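Long-range contacts in putative methyltransferase protein (Bacteroides fragilis, PDB 5BP9), which probably acts as an S-adenosylmethionine-dependent methyltransferase, binding the cofactor product S-adenosylhomocysteine in a Rossmann-like domain: residues E46-G51 / D130-S135; M50-A55 / M231-I236. One frame throughout, in Å; residues are numbered along the deposited sequence.

Contact 1 (E46-G51 / D130-S135). With SAH (S-adenosyl-L-homocysteine), chain D.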
# COMPACT_ATOMS: atom_id res chain seq x y z
N GLU A 46 -1.30 -17.32 -11.65
CA GLU A 46 -2.10 -17.25 -12.88
C GLU A 46 -3.11 -16.10 -12.89
O GLU A 46 -3.64 -15.78 -13.95
CB GLU A 46 -2.82 -18.59 -13.13
CG GLU A 46 -3.80 -19.05 -12.05
CD GLU A 46 -3.23 -20.03 -11.02
OE1 GLU A 46 -4.03 -20.84 -10.49
OE2 GLU A 46 -2.00 -19.98 -10.72
N LYS A 47 -3.35 -15.48 -11.72
CA LYS A 47 -4.26 -14.33 -11.60
C LYS A 47 -3.52 -13.18 -10.88
O LYS A 47 -4.10 -12.45 -10.07
CB LYS A 47 -5.56 -14.71 -10.87
CG LYS A 47 -6.38 -15.77 -11.58
CD LYS A 47 -7.60 -16.18 -10.76
CE LYS A 47 -8.38 -17.27 -11.48
NZ LYS A 47 -9.41 -17.92 -10.63
N ASP A 48 -2.24 -13.01 -11.23
CA ASP A 48 -1.37 -12.00 -10.59
C ASP A 48 -0.81 -11.07 -11.67
O ASP A 48 0.38 -11.15 -12.05
CB ASP A 48 -0.24 -12.68 -9.82
CG ASP A 48 0.70 -11.69 -9.16
OD1 ASP A 48 0.37 -10.46 -9.06
OD2 ASP A 48 1.79 -12.16 -8.76
N PRO A 49 -1.66 -10.17 -12.18
CA PRO A 49 -1.20 -9.32 -13.30
C PRO A 49 -0.06 -8.35 -12.95
O PRO A 49 0.85 -8.18 -13.75
CB PRO A 49 -2.46 -8.54 -13.69
CG PRO A 49 -3.31 -8.59 -12.44
CD PRO A 49 -3.08 -9.93 -11.85
N MSE A 50 -0.13 -7.71 -11.76
CA MSE A 50 0.94 -6.77 -11.39
C MSE A 50 2.25 -7.50 -11.17
O MSE A 50 3.32 -7.05 -11.64
CB MSE A 50 0.54 -5.91 -10.21
CG MSE A 50 1.62 -4.91 -9.81
SE MSE A 50 1.07 -3.77 -8.32
CE MSE A 50 0.33 -2.29 -9.34
N GLY A 51 2.21 -8.63 -10.47
CA GLY A 51 3.41 -9.46 -10.30
C GLY A 51 3.99 -9.91 -11.63
O GLY A 51 5.20 -9.91 -11.84
N ASP A 130 3.95 -9.13 0.73
CA ASP A 130 3.02 -8.90 -0.36
C ASP A 130 2.26 -10.19 -0.61
O ASP A 130 2.78 -11.28 -0.37
CB ASP A 130 3.77 -8.46 -1.66
CG ASP A 130 2.90 -7.64 -2.58
OD1 ASP A 130 1.96 -8.24 -3.17
OD2 ASP A 130 3.16 -6.41 -2.71
N ILE A 131 1.03 -10.06 -1.11
CA ILE A 131 0.23 -11.24 -1.47
C ILE A 131 0.54 -11.78 -2.87
O ILE A 131 0.08 -12.86 -3.21
CB ILE A 131 -1.28 -10.97 -1.35
CG1 ILE A 131 -1.71 -9.80 -2.24
CG2 ILE A 131 -1.65 -10.75 0.13
CD1 ILE A 131 -3.22 -9.57 -2.30
N SER A 132 1.29 -11.02 -3.67
CA SER A 132 1.63 -11.38 -5.06
C SER A 132 2.84 -12.33 -5.07
O SER A 132 3.93 -11.91 -4.66
CB SER A 132 1.97 -10.13 -5.87
OG SER A 132 2.66 -10.47 -7.06
N PRO A 133 2.68 -13.55 -5.62
CA PRO A 133 3.84 -14.46 -5.57
C PRO A 133 4.97 -14.02 -6.47
O PRO A 133 6.15 -14.16 -6.10
CB PRO A 133 3.26 -15.80 -6.02
CG PRO A 133 2.06 -15.43 -6.82
CD PRO A 133 1.50 -14.20 -6.18
N LEU A 134 4.64 -13.46 -7.63
CA LEU A 134 5.66 -13.04 -8.58
C LEU A 134 6.39 -11.77 -8.09
O LEU A 134 7.59 -11.59 -8.37
CB LEU A 134 5.05 -12.86 -9.97
CG LEU A 134 4.63 -14.16 -10.66
CD1 LEU A 134 3.71 -13.92 -11.84
CD2 LEU A 134 5.86 -14.95 -11.08
N SER A 135 5.70 -10.90 -7.35
CA SER A 135 6.34 -9.75 -6.74
C SER A 135 7.35 -10.18 -5.70
O SER A 135 8.47 -9.67 -5.67
CB SER A 135 5.31 -8.81 -6.14
OG SER A 135 4.42 -8.29 -7.13
N SAH D . 4.21 -0.40 -2.25
CA SAH D . 4.45 -0.73 -3.71
CB SAH D . 3.25 -1.38 -4.41
CG SAH D . 1.91 -0.64 -4.29
SD SAH D . 0.62 -1.54 -5.08
C SAH D . 4.84 0.50 -4.47
O SAH D . 4.85 1.60 -3.94
OXT SAH D . 5.17 0.47 -5.66
C5' SAH D . -0.14 -2.38 -3.71
C4' SAH D . 0.56 -3.69 -3.36
O4' SAH D . -0.08 -4.23 -2.18
C3' SAH D . 0.50 -4.79 -4.41
O3' SAH D . 1.83 -5.30 -4.67
C2' SAH D . -0.44 -5.84 -3.80
O2' SAH D . -0.23 -7.17 -4.23
C1' SAH D . -0.20 -5.65 -2.32
N9 SAH D . -1.27 -6.10 -1.41
C8 SAH D . -2.59 -5.94 -1.58
N7 SAH D . -3.31 -6.37 -0.59
C5 SAH D . -2.38 -6.83 0.33
C6 SAH D . -2.49 -7.42 1.59
N6 SAH D . -3.67 -7.64 2.20
N1 SAH D . -1.35 -7.78 2.24
C2 SAH D . -0.17 -7.57 1.63
N3 SAH D . 0.05 -7.01 0.42
C4 SAH D . -1.10 -6.67 -0.19
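Gly51 and Leu134 bring the two backbones closest, with 4.6 Å between Gly51 CA and Leu134 CA, at a place where both segments turn from loop into helix. Helices 49-60 and 133-142 thus start side by side, and the residue just before each, Asp48 and Ser132, serves as its N-cap. Gly51 CA also lies against Ser132 OG and Ser135 OG, 3.5 Å from each, and Leu134 CB rests on Gly51 O.

The caps are bonded to each other. With CG anti to the backbone N (chi1 179°), the Asp48 carboxylate reaches across, and its OD2 takes the hydroxyl of Ser132 OG at 2.6 Å on the syn side. A weak bond of 3.3 Å, from Leu134 N, goes to the same Asp48 OD2. Asp48 OD1 stays with its own helix, accepting from Gly51 N (3.0 Å) above the carboxylate plane. Ser132 OG in turn accepts from Ser135 N at 3.1 Å, so one hydroxyl joins the two helix starts.

Upstream, Asp130 OD1 accepts from Ser132 N, an Asx turn, on its anti lone pair. Asp130 OD1 also accepts from O2' of S-adenosylhomocysteine at 2.7 Å, and Asp130 OD2 from its O3' at 2.6 Å. An acid near the C-terminal end of the second strand, holding both ribose hydroxyls with its carboxylate oxygens, is a hallmark of Rossmann-like methyltransferases.

Contact 2 (M50-A55 / M231-I236); sequences MGAAIA and MQYKDI. With ETE (2-{2-[2-2-(methoxy-ethoxy)-ethoxy]-ethoxy}-ethanol), chain B.
The ring of Tyr233 lies flat on helix 49-60: Ala53 CA makes a CH-pi contact 3.7 Å from the Tyr233 ring centroid and only 7° off its normal. Ala53 CB adds to the same face, 3.7 Å from Tyr233 CD1, while Lys234 CG covers the opposite face toward the rim. With CB pointing toward the helix and CG anti to the backbone N (chi1 -179°), the ring extends over it. The Tyr233 hydroxyl is hydrogen-bonded to Asp56, which also forms a salt bridge with Lys234, and to Asp64 N.

Further apolar contacts run along the strand. Ala52 CB meets Tyr233 CD2 at 3.8 Å. Strand 231-233 and Ile236 belong to a beta hairpin of the four-stranded antiparallel sheet, closed by a type II' turn from Tyr233 to Ile236, and the helix packs against this hairpin. At the start of both segments, the selenomethionines Met50 and Met231 touch, Met50 CE lying 3.9 Å from Met231 SE. Both border the bound polyether, Met231 CE coming within 3.6 Å of its C13.

Between the two segments there is no hydrogen bond; within the hairpin, Tyr233 and Ile236 pair backbone to backbone, and Gln232 NE2 donates to Lys234 O at 2.9 Å, 174° at the carbonyl oxygen.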
# COMPACT_ATOMS: atom_id res chain seq x y z
N MSE A 50 -0.13 -7.71 -11.76
CA MSE A 50 0.94 -6.77 -11.39
C MSE A 50 2.25 -7.50 -11.17
O MSE A 50 3.32 -7.05 -11.64
CB MSE A 50 0.54 -5.91 -10.21
CG MSE A 50 1.62 -4.91 -9.81
SE MSE A 50 1.07 -3.77 -8.32
CE MSE A 50 0.33 -2.29 -9.34
N GLY A 51 2.21 -8.63 -10.47
CA GLY A 51 3.41 -9.46 -10.30
C GLY A 51 3.99 -9.91 -11.63
O GLY A 51 5.20 -9.91 -11.84
N ALA A 52 3.11 -10.31 -12.56
CA ALA A 52 3.59 -10.76 -13.87
C ALA A 52 4.29 -9.62 -14.63
O ALA A 52 5.29 -9.86 -15.31
CB ALA A 52 2.42 -11.29 -14.66
N ALA A 53 3.76 -8.40 -14.53
CA ALA A 53 4.39 -7.23 -15.15
C ALA A 53 5.77 -6.95 -14.59
O ALA A 53 6.75 -6.74 -15.35
CB ALA A 53 3.52 -6.01 -14.98
N ILE A 54 5.84 -6.98 -13.26
CA ILE A 54 7.08 -6.78 -12.51
C ILE A 54 8.10 -7.85 -12.89
O ILE A 54 9.28 -7.52 -13.11
CB ILE A 54 6.78 -6.76 -10.96
CG1 ILE A 54 6.10 -5.44 -10.60
CG2 ILE A 54 8.05 -6.96 -10.11
CD1 ILE A 54 5.46 -5.41 -9.21
N ALA A 55 7.67 -9.11 -12.95
CA ALA A 55 8.57 -10.21 -13.31
C ALA A 55 9.08 -10.11 -14.74
O ALA A 55 10.28 -10.30 -14.99
CB ALA A 55 7.89 -11.55 -13.05
N MSE A 231 -7.03 -5.54 -12.61
CA MSE A 231 -5.86 -5.36 -13.49
C MSE A 231 -5.72 -6.50 -14.45
O MSE A 231 -6.19 -7.64 -14.20
CB MSE A 231 -4.60 -5.20 -12.65
CG MSE A 231 -4.64 -3.88 -11.87
SE MSE A 231 -2.99 -3.66 -10.81
CE MSE A 231 -3.22 -5.14 -9.54
N GLN A 232 -5.14 -6.17 -15.60
CA GLN A 232 -4.85 -7.15 -16.65
C GLN A 232 -3.43 -6.90 -17.17
O GLN A 232 -3.06 -5.77 -17.38
CB GLN A 232 -5.86 -7.06 -17.79
CG GLN A 232 -5.53 -7.98 -18.96
CD GLN A 232 -6.41 -7.77 -20.16
OE1 GLN A 232 -7.33 -6.97 -20.14
NE2 GLN A 232 -6.10 -8.48 -21.23
N TYR A 233 -2.67 -7.98 -17.38
CA TYR A 233 -1.34 -7.90 -17.99
C TYR A 233 -1.24 -9.02 -18.99
O TYR A 233 -1.34 -10.19 -18.61
CB TYR A 233 -0.23 -8.03 -16.94
CG TYR A 233 1.15 -7.92 -17.56
CD1 TYR A 233 1.59 -6.70 -18.06
CD2 TYR A 233 1.96 -9.04 -17.73
CE1 TYR A 233 2.85 -6.60 -18.69
CE2 TYR A 233 3.20 -8.95 -18.37
CZ TYR A 233 3.64 -7.72 -18.83
OH TYR A 233 4.85 -7.55 -19.49
N LYS A 234 -1.08 -8.68 -20.28
CA LYS A 234 -1.11 -9.68 -21.36
C LYS A 234 -2.44 -10.44 -21.21
O LYS A 234 -3.47 -9.79 -21.22
CB LYS A 234 0.17 -10.54 -21.33
CG LYS A 234 1.43 -9.71 -21.56
CD LYS A 234 2.64 -10.59 -21.68
CE LYS A 234 3.89 -9.82 -22.04
NZ LYS A 234 5.10 -10.69 -22.07
N ASP A 235 -2.41 -11.77 -21.02
CA ASP A 235 -3.60 -12.59 -20.84
C ASP A 235 -3.78 -13.04 -19.38
O ASP A 235 -4.46 -14.04 -19.10
CB ASP A 235 -3.59 -13.79 -21.79
CG ASP A 235 -2.43 -14.74 -21.55
OD1 ASP A 235 -1.48 -14.40 -20.83
OD2 ASP A 235 -2.46 -15.86 -22.13
N ILE A 236 -3.14 -12.31 -18.47
CA ILE A 236 -3.32 -12.56 -17.04
C ILE A 236 -4.34 -11.57 -16.48
O ILE A 236 -4.14 -10.36 -16.49
CB ILE A 236 -2.00 -12.43 -16.27
CG1 ILE A 236 -0.99 -13.43 -16.85
CG2 ILE A 236 -2.19 -12.68 -14.79
CD1 ILE A 236 0.41 -13.17 -16.41
OH2 ETE B . -5.65 -7.57 -4.23
C12 ETE B . -4.80 -7.08 -5.27
C22 ETE B . -4.50 -5.64 -4.91
OH3 ETE B . -3.56 -5.07 -5.82
C13 ETE B . -2.76 -2.99 -6.73
C23 ETE B . -3.32 -3.70 -5.51
OH4 ETE B . -2.54 -1.61 -6.44
C14 ETE B . -4.14 -0.16 -7.49
C24 ETE B . -2.72 -0.72 -7.55
OH5 ETE B . -4.46 0.47 -8.72
C15 ETE B . -4.77 2.69 -9.67
C25 ETE B . -3.84 1.76 -8.89
OH6 ETE B . -3.99 3.55 -10.51
C26 ETE B . -4.67 3.99 -11.68

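Both contacts are largely buried and use helix 49-60, sharing Met50 and Gly51. Contact 1 lies deeper, its centre about 14 Å from the chain's centre against about 18 Å for contact 2, whose turn at Lys234 and Asp235 is exposed. Contact 1 fixes the helix start to the cofactor-binding mixed sheet domain; contact 2 sets a neighbouring part against the antiparallel sheet, so the helix lies between the two. Contact 1 is mainly polar, built on hydrogen bonds around two N-caps, whereas contact 2 relies on small alanines, an aromatic face and selenomethionines. Pro49 joins them, packing on Tyr233 and Met231. Met50 reaches both ligands, the polyether and S-adenosylhomocysteine.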